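Local coordinates for protein yahD a copper inducible hydrolase (Lactococcus lactis subsp. lactis, PDB 3OG9) that is a copper-inducible protein of the alpha/beta hydrolase fold that probably acts as a hydrolase and binds D-malate in its pocket, at residues H134-E139 / Q165-D170; K150-S155 / C180-Y185. One frame throughout, in Å; residues are numbered along the deposited sequence.

How the interactions relate
Both contacts lie toward the 181-186 margin of the alpha/beta hydrolase sheet, their centres about 13 Å apart. Along the chain their segments alternate: the loop 134-139 follows strand 129-133, then come strand 151-156, helix 165-177 and strand 181-186. Interaction 2 pairs the two strands of this beta-alpha-beta unit, and interaction 1 ties the helix that connects them to the loop beside the malate pocket. The two meet directly, since Phe168 of interaction 1 packs on Leu154 and Ile184 of interaction 2, and Ser155 OG probably hydrogen-bonds to His134 N. The pocket-side loop is thereby joined to the sheet as well as to the helix.

Interaction 1: residues H134-E139 / Q165-D170; sequences HGMQLE and QKNFGD
The side-chain amide of Asn167 docks against the backbone of Gln137 and answers both of its polar groups. Gln137 N donates to Asn167 OD1 at 2.7 Å, and Asn167 ND2 donates back to Gln137 O at 3.0 Å with a nearly straight N-H...O angle of 175°. Each donor lies in the plane of the carbonyl it meets, on a lone pair, and Gln137 O is only 6° out of the amide plane of Asn167. Asparagine suits this place because one short, flat group offers an acceptor and a donor side by side, much as a neighbouring strand would. Its CG stands anti to the backbone N (chi1 180°), and from there OD1 and ND2 reach the Gln137 backbone. Two bonds at different atoms fix the rotation of the amide, while Met136 packs against it, CB 3.3 Å from Asn167 OD1 and CE 3.8 Å from Asn167 ND2. An alanine here would probably leave Gln137 N and Gln137 O without these partners and set the methyl end of Met136 freer to shift. Farther out, Asp170 CB packs against the end of the Gln137 amide, 3.7 Å from both Gln137 OE1 and Gln137 NE2, and a water donates to both Gln137 OE1 and Asp170 OD2. Gln137 OE1 is also hydrogen-bonded to Lys71 NZ, while Gln137 NE2 bonds to Asp174 OD1, one helical turn beyond Asp170, so both ends of this buried amide are satisfied. Gly135 O lies at the edge of the Phe168 ring, 3.7 Å from Phe168 CD1. Asn114, a malate-binding residue, holds Met136 N through its OD1, and Met136 itself touches the bound malate. The contact thus sets the start of helix 165-177 against the loop that leaves strand 129-133, with the ring of Phe168 stacked on Tyr156 at the end of strand 151-156.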
loop_
_atom_site.group_PDB
_atom_site.type_symbol
_atom_site.label_atom_id
_atom_site.label_comp_id
_atom_site.label_asym_id
_atom_site.label_seq_id
_atom_site.Cartn_x
_atom_site.Cartn_y
_atom_site.Cartn_z
ATOM N N HIS A 134 4.833 1.160 -7.230
ATOM C CA HIS A 134 4.757 -0.014 -8.104
ATOM C C HIS A 134 3.633 -0.983 -7.744
ATOM O O HIS A 134 3.826 -2.216 -7.682
ATOM C CB HIS A 134 6.138 -0.690 -8.198
ATOM C CG HIS A 134 7.171 0.261 -8.688
ATOM N ND1 HIS A 134 7.170 0.727 -9.983
ATOM C CD2 HIS A 134 8.145 0.939 -8.039
ATOM C CE1 HIS A 134 8.118 1.639 -10.118
ATOM N NE2 HIS A 134 8.729 1.779 -8.955
ATOM N N GLY A 135 2.451 -0.395 -7.552
ATOM C CA GLY A 135 1.242 -1.139 -7.280
ATOM C C GLY A 135 0.524 -1.583 -8.557
ATOM O O GLY A 135 0.859 -1.167 -9.699
ATOM N N MET A 136 -0.508 -2.410 -8.358
ATOM C CA MET A 136 -1.271 -2.963 -9.450
ATOM C C MET A 136 -2.647 -3.356 -8.980
ATOM O O MET A 136 -2.902 -3.409 -7.781
ATOM C CB MET A 136 -0.555 -4.202 -9.995
ATOM C CG MET A 136 -0.551 -5.422 -9.033
ATOM S SD MET A 136 0.676 -6.633 -9.559
ATOM C CE MET A 136 0.147 -6.901 -11.210
ATOM N N GLN A 137 -3.537 -3.646 -9.939
ATOM C CA GLN A 137 -4.837 -4.226 -9.604
ATOM C C GLN A 137 -4.694 -5.737 -9.287
ATOM O O GLN A 137 -4.140 -6.480 -10.090
ATOM C CB GLN A 137 -5.810 -3.993 -10.775
ATOM C CG GLN A 137 -7.204 -4.468 -10.474
ATOM C CD GLN A 137 -8.071 -4.551 -11.676
ATOM O OE1 GLN A 137 -7.818 -5.352 -12.595
ATOM N NE2 GLN A 137 -9.123 -3.738 -11.690
ATOM N N LEU A 138 -5.212 -6.185 -8.142
ATOM C CA LEU A 138 -5.215 -7.608 -7.769
ATOM C C LEU A 138 -6.454 -8.393 -8.280
ATOM O O LEU A 138 -6.361 -9.585 -8.573
ATOM C CB LEU A 138 -5.148 -7.721 -6.238
ATOM C CG LEU A 138 -3.852 -7.173 -5.650
ATOM C CD1 LEU A 138 -3.870 -7.420 -4.180
ATOM C CD2 LEU A 138 -2.629 -7.855 -6.333
ATOM N N GLU A 139 -7.601 -7.717 -8.354
ATOM C CA GLU A 139 -8.847 -8.336 -8.757
ATOM C C GLU A 139 -9.795 -7.291 -9.365
ATOM O O GLU A 139 -9.704 -6.086 -9.068
ATOM C CB GLU A 139 -9.510 -9.046 -7.552
ATOM C CG GLU A 139 -9.554 -8.165 -6.306
ATOM C CD GLU A 139 -10.559 -8.629 -5.253
ATOM O OE1 GLU A 139 -11.328 -9.607 -5.546
ATOM O OE2 GLU A 139 -10.585 -7.992 -4.152
ATOM N N GLN A 165 0.892 -2.855 -18.432
ATOM C CA GLN A 165 0.275 -1.567 -18.697
ATOM C C GLN A 165 -1.242 -1.602 -18.524
ATOM O O GLN A 165 -1.819 -0.719 -17.879
ATOM C CB GLN A 165 0.633 -1.077 -20.115
ATOM C CG GLN A 165 -0.066 0.200 -20.511
ATOM C CD GLN A 165 0.391 0.743 -21.867
ATOM O OE1 GLN A 165 1.566 1.087 -22.063
ATOM N NE2 GLN A 165 -0.555 0.856 -22.806
ATOM N N LYS A 166 -1.889 -2.618 -19.098
ATOM C CA LYS A 166 -3.353 -2.708 -19.027
ATOM C C LYS A 166 -3.773 -2.811 -17.584
ATOM O O LYS A 166 -4.771 -2.211 -17.170
ATOM C CB LYS A 166 -3.900 -3.908 -19.823
ATOM C CG LYS A 166 -5.456 -4.103 -19.676
ATOM C CD LYS A 166 -6.102 -4.731 -20.914
ATOM C CE LYS A 166 -5.915 -6.237 -20.968
ATOM N NZ LYS A 166 -6.302 -6.774 -22.325
ATOM N N ASN A 167 -3.037 -3.615 -16.823
ATOM C CA ASN A 167 -3.340 -3.777 -15.410
ATOM C C ASN A 167 -3.248 -2.446 -14.662
ATOM O O ASN A 167 -4.162 -2.089 -13.905
ATOM C CB ASN A 167 -2.426 -4.818 -14.743
ATOM C CG ASN A 167 -2.752 -4.975 -13.257
ATOM O OD1 ASN A 167 -2.711 -3.995 -12.502
ATOM N ND2 ASN A 167 -3.154 -6.170 -12.856
ATOM N N PHE A 168 -2.140 -1.717 -14.838
ATOM C CA PHE A 168 -2.039 -0.387 -14.223
ATOM C C PHE A 168 -3.161 0.585 -14.666
ATOM O O PHE A 168 -3.686 1.318 -13.842
ATOM C CB PHE A 168 -0.638 0.211 -14.410
ATOM C CG PHE A 168 -0.388 1.443 -13.549
ATOM C CD1 PHE A 168 -0.223 1.325 -12.154
ATOM C CD2 PHE A 168 -0.342 2.724 -14.140
ATOM C CE1 PHE A 168 -0.004 2.482 -11.341
ATOM C CE2 PHE A 168 -0.132 3.896 -13.339
ATOM C CZ PHE A 168 0.023 3.775 -11.945
ATOM N N GLY A 169 -3.553 0.549 -15.948
ATOM C CA GLY A 169 -4.745 1.295 -16.432
ATOM C C GLY A 169 -6.040 0.969 -15.699
ATOM O O GLY A 169 -6.902 1.852 -15.453
ATOM N N ASP A 170 -6.221 -0.312 -15.376
ATOM C CA ASP A 170 -7.390 -0.750 -14.612
ATOM C C ASP A 170 -7.343 -0.272 -13.172
ATOM O O ASP A 170 -8.371 0.112 -12.611
ATOM C CB ASP A 170 -7.582 -2.284 -14.667
ATOM C CG ASP A 170 -8.255 -2.768 -15.979
ATOM O OD1 ASP A 170 -9.119 -2.046 -16.581
ATOM O OD2 ASP A 170 -7.940 -3.904 -16.410
HETATM O O HOH W 1 -6.348 -5.573 -15.043
#

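Interaction 2: residues K150-S155 / C180-Y185; sequences KHVFLS and CQLEIY
Phe153 and Tyr185 lie side by side and point the same way, with Phe153 CZ 3.4 Å from Tyr185 CB. Both have CG anti to the backbone N (chi1 178° and -179°), and both rise from the sheet face that carries His151, Gln181 and Glu183. Glu183, directly across from Phe153, lays its CG 3.8 Å from Phe153 CD1, and its carboxylate plane is only 12° from that of the ring. Nearer the start of the strands, Gln181 CB sits over one face of the His151 imidazole, 3.9 Å from the ring centroid in a CH-pi contact. A water in the plane of that ring bonds to His151 ND1 and donates to Gln181 O. The other face is aliphatic. Val152 and Leu182 run alongside each other, Val152 CB 3.7 Å from Leu182 CD2, as do Leu154 and Ile184, their CD1 atoms 3.7 Å apart. Branched side chains suit this layer under the helices: Phe120 and Leu117 of helix 111-121 meet Val152 and Leu154, and Leu175, Glu176 and Lys172 of helix 165-177 touch Leu154, Leu182 and Ile184. On the aromatic face, helix 195-208 brings Trp204 to Phe153 and Glu183. Five backbone hydrogen bonds, from Gln181 N to Lys150 O through to Tyr185 N to Leu154 O, hold the parallel pair in register, a beta-alpha-beta crossover through helix 165-177. Chemically, one surface is aliphatic, with Leu182 and Ile184 at its partly exposed margin; the other mixes aromatic and polar groups, consistent with the partial exposure of Gln181, Glu183 and Tyr185 on the outermost strand within this chain.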
loop_
_atom_site.group_PDB
_atom_site.type_symbol
_atom_site.label_atom_id
_atom_site.label_comp_id
_atom_site.label_asym_id
_atom_site.label_seq_id
_atom_site.Cartn_x
_atom_site.Cartn_y
_atom_site.Cartn_z
ATOM N N LYS A 150 -10.525 11.899 -1.905
ATOM C CA LYS A 150 -9.256 11.285 -1.529
ATOM C C LYS A 150 -8.135 11.568 -2.529
ATOM O O LYS A 150 -8.387 11.746 -3.732
ATOM C CB LYS A 150 -9.435 9.758 -1.373
ATOM C CG LYS A 150 -10.539 9.363 -0.385
ATOM C CD LYS A 150 -10.204 9.747 1.020
ATOM C CE LYS A 150 -11.138 9.004 1.984
ATOM N NZ LYS A 150 -10.674 9.316 3.329
ATOM N N HIS A 151 -6.907 11.626 -2.017
ATOM C CA HIS A 151 -5.728 11.869 -2.829
ATOM C C HIS A 151 -4.820 10.653 -2.740
ATOM O O HIS A 151 -4.613 10.088 -1.664
ATOM C CB HIS A 151 -5.003 13.117 -2.345
ATOM C CG HIS A 151 -5.635 14.388 -2.822
ATOM N ND1 HIS A 151 -5.250 15.006 -3.992
ATOM C CD2 HIS A 151 -6.621 15.153 -2.297
ATOM C CE1 HIS A 151 -5.980 16.093 -4.174
ATOM N NE2 HIS A 151 -6.830 16.195 -3.171
ATOM N N VAL A 152 -4.316 10.219 -3.885
ATOM C CA VAL A 152 -3.569 8.966 -3.941
ATOM C C VAL A 152 -2.391 9.185 -4.892
ATOM O O VAL A 152 -2.573 9.766 -5.975
ATOM C CB VAL A 152 -4.472 7.792 -4.474
ATOM C CG1 VAL A 152 -3.609 6.551 -4.822
ATOM C CG2 VAL A 152 -5.525 7.403 -3.405
ATOM N N PHE A 153 -1.204 8.749 -4.481
ATOM C CA PHE A 153 0.029 8.824 -5.313
ATOM C C PHE A 153 0.383 7.408 -5.782
ATOM O O PHE A 153 0.379 6.481 -4.951
ATOM C CB PHE A 153 1.192 9.344 -4.431
ATOM C CG PHE A 153 2.545 9.417 -5.154
ATOM C CD1 PHE A 153 2.979 10.606 -5.720
ATOM C CD2 PHE A 153 3.374 8.307 -5.211
ATOM C CE1 PHE A 153 4.236 10.673 -6.367
ATOM C CE2 PHE A 153 4.640 8.347 -5.859
ATOM C CZ PHE A 153 5.048 9.532 -6.454
ATOM N N LEU A 154 0.644 7.237 -7.092
ATOM C CA LEU A 154 1.004 5.948 -7.663
ATOM C C LEU A 154 2.234 6.100 -8.503
ATOM O O LEU A 154 2.330 7.046 -9.308
ATOM C CB LEU A 154 -0.098 5.401 -8.597
ATOM C CG LEU A 154 -1.502 5.252 -8.033
ATOM C CD1 LEU A 154 -2.504 4.899 -9.154
ATOM C CD2 LEU A 154 -1.563 4.193 -6.934
ATOM N N SER A 155 3.154 5.155 -8.379
ATOM C CA SER A 155 4.265 5.114 -9.362
ATOM C C SER A 155 4.079 3.928 -10.301
ATOM O O SER A 155 3.463 2.935 -9.925
ATOM C CB SER A 155 5.608 5.007 -8.677
ATOM O OG SER A 155 5.765 3.745 -8.059
ATOM N N CYS A 180 -11.266 9.278 -6.806
ATOM C CA CYS A 180 -9.931 9.720 -6.320
ATOM C C CYS A 180 -9.233 10.725 -7.221
ATOM O O CYS A 180 -9.343 10.676 -8.442
ATOM C CB CYS A 180 -8.954 8.551 -6.102
ATOM S SG CYS A 180 -9.441 7.400 -4.865
ATOM N N GLN A 181 -8.444 11.596 -6.592
ATOM C CA GLN A 181 -7.579 12.519 -7.299
ATOM C C GLN A 181 -6.198 11.853 -7.301
ATOM O O GLN A 181 -5.603 11.662 -6.256
ATOM C CB GLN A 181 -7.506 13.854 -6.538
ATOM C CG GLN A 181 -8.666 14.829 -6.773
ATOM C CD GLN A 181 -10.006 14.326 -6.215
ATOM O OE1 GLN A 181 -10.122 13.894 -5.051
ATOM N NE2 GLN A 181 -11.010 14.375 -7.045
ATOM N N LEU A 182 -5.691 11.518 -8.470
ATOM C CA LEU A 182 -4.451 10.754 -8.591
ATOM C C LEU A 182 -3.295 11.592 -9.034
ATOM O O LEU A 182 -3.444 12.445 -9.908
ATOM C CB LEU A 182 -4.605 9.643 -9.654
ATOM C CG LEU A 182 -5.638 8.563 -9.403
ATOM C CD1 LEU A 182 -5.542 7.406 -10.465
ATOM C CD2 LEU A 182 -5.390 8.030 -7.999
ATOM N N GLU A 183 -2.134 11.306 -8.452
ATOM C CA GLU A 183 -0.859 11.735 -9.005
ATOM C C GLU A 183 -0.112 10.494 -9.462
ATOM O O GLU A 183 0.112 9.581 -8.665
ATOM C CB GLU A 183 -0.027 12.469 -7.952
ATOM C CG GLU A 183 1.428 12.794 -8.369
ATOM C CD GLU A 183 1.532 14.079 -9.167
ATOM O OE1 GLU A 183 0.633 14.925 -9.010
ATOM O OE2 GLU A 183 2.519 14.259 -9.932
ATOM N N ILE A 184 0.312 10.495 -10.726
ATOM C CA ILE A 184 1.062 9.372 -11.278
ATOM C C ILE A 184 2.515 9.748 -11.522
ATOM O O ILE A 184 2.782 10.663 -12.308
ATOM C CB ILE A 184 0.419 8.840 -12.614
ATOM C CG1 ILE A 184 -1.108 8.625 -12.483
ATOM C CG2 ILE A 184 1.147 7.597 -13.135
ATOM C CD1 ILE A 184 -1.502 7.640 -11.408
ATOM N N TYR A 185 3.445 9.014 -10.907
ATOM C CA TYR A 185 4.873 9.227 -11.135
ATOM C C TYR A 185 5.459 8.086 -11.979
ATOM O O TYR A 185 5.285 6.911 -11.638
ATOM C CB TYR A 185 5.655 9.323 -9.810
ATOM C CG TYR A 185 7.119 9.571 -10.079
ATOM C CD1 TYR A 185 7.602 10.878 -10.260
ATOM C CD2 TYR A 185 8.004 8.513 -10.239
ATOM C CE1 TYR A 185 8.969 11.123 -10.534
ATOM C CE2 TYR A 185 9.360 8.736 -10.527
ATOM C CZ TYR A 185 9.823 10.033 -10.672
ATOM O OH TYR A 185 11.143 10.225 -10.964
HETATM O O HOH W 2 -3.501 13.715 -5.754
#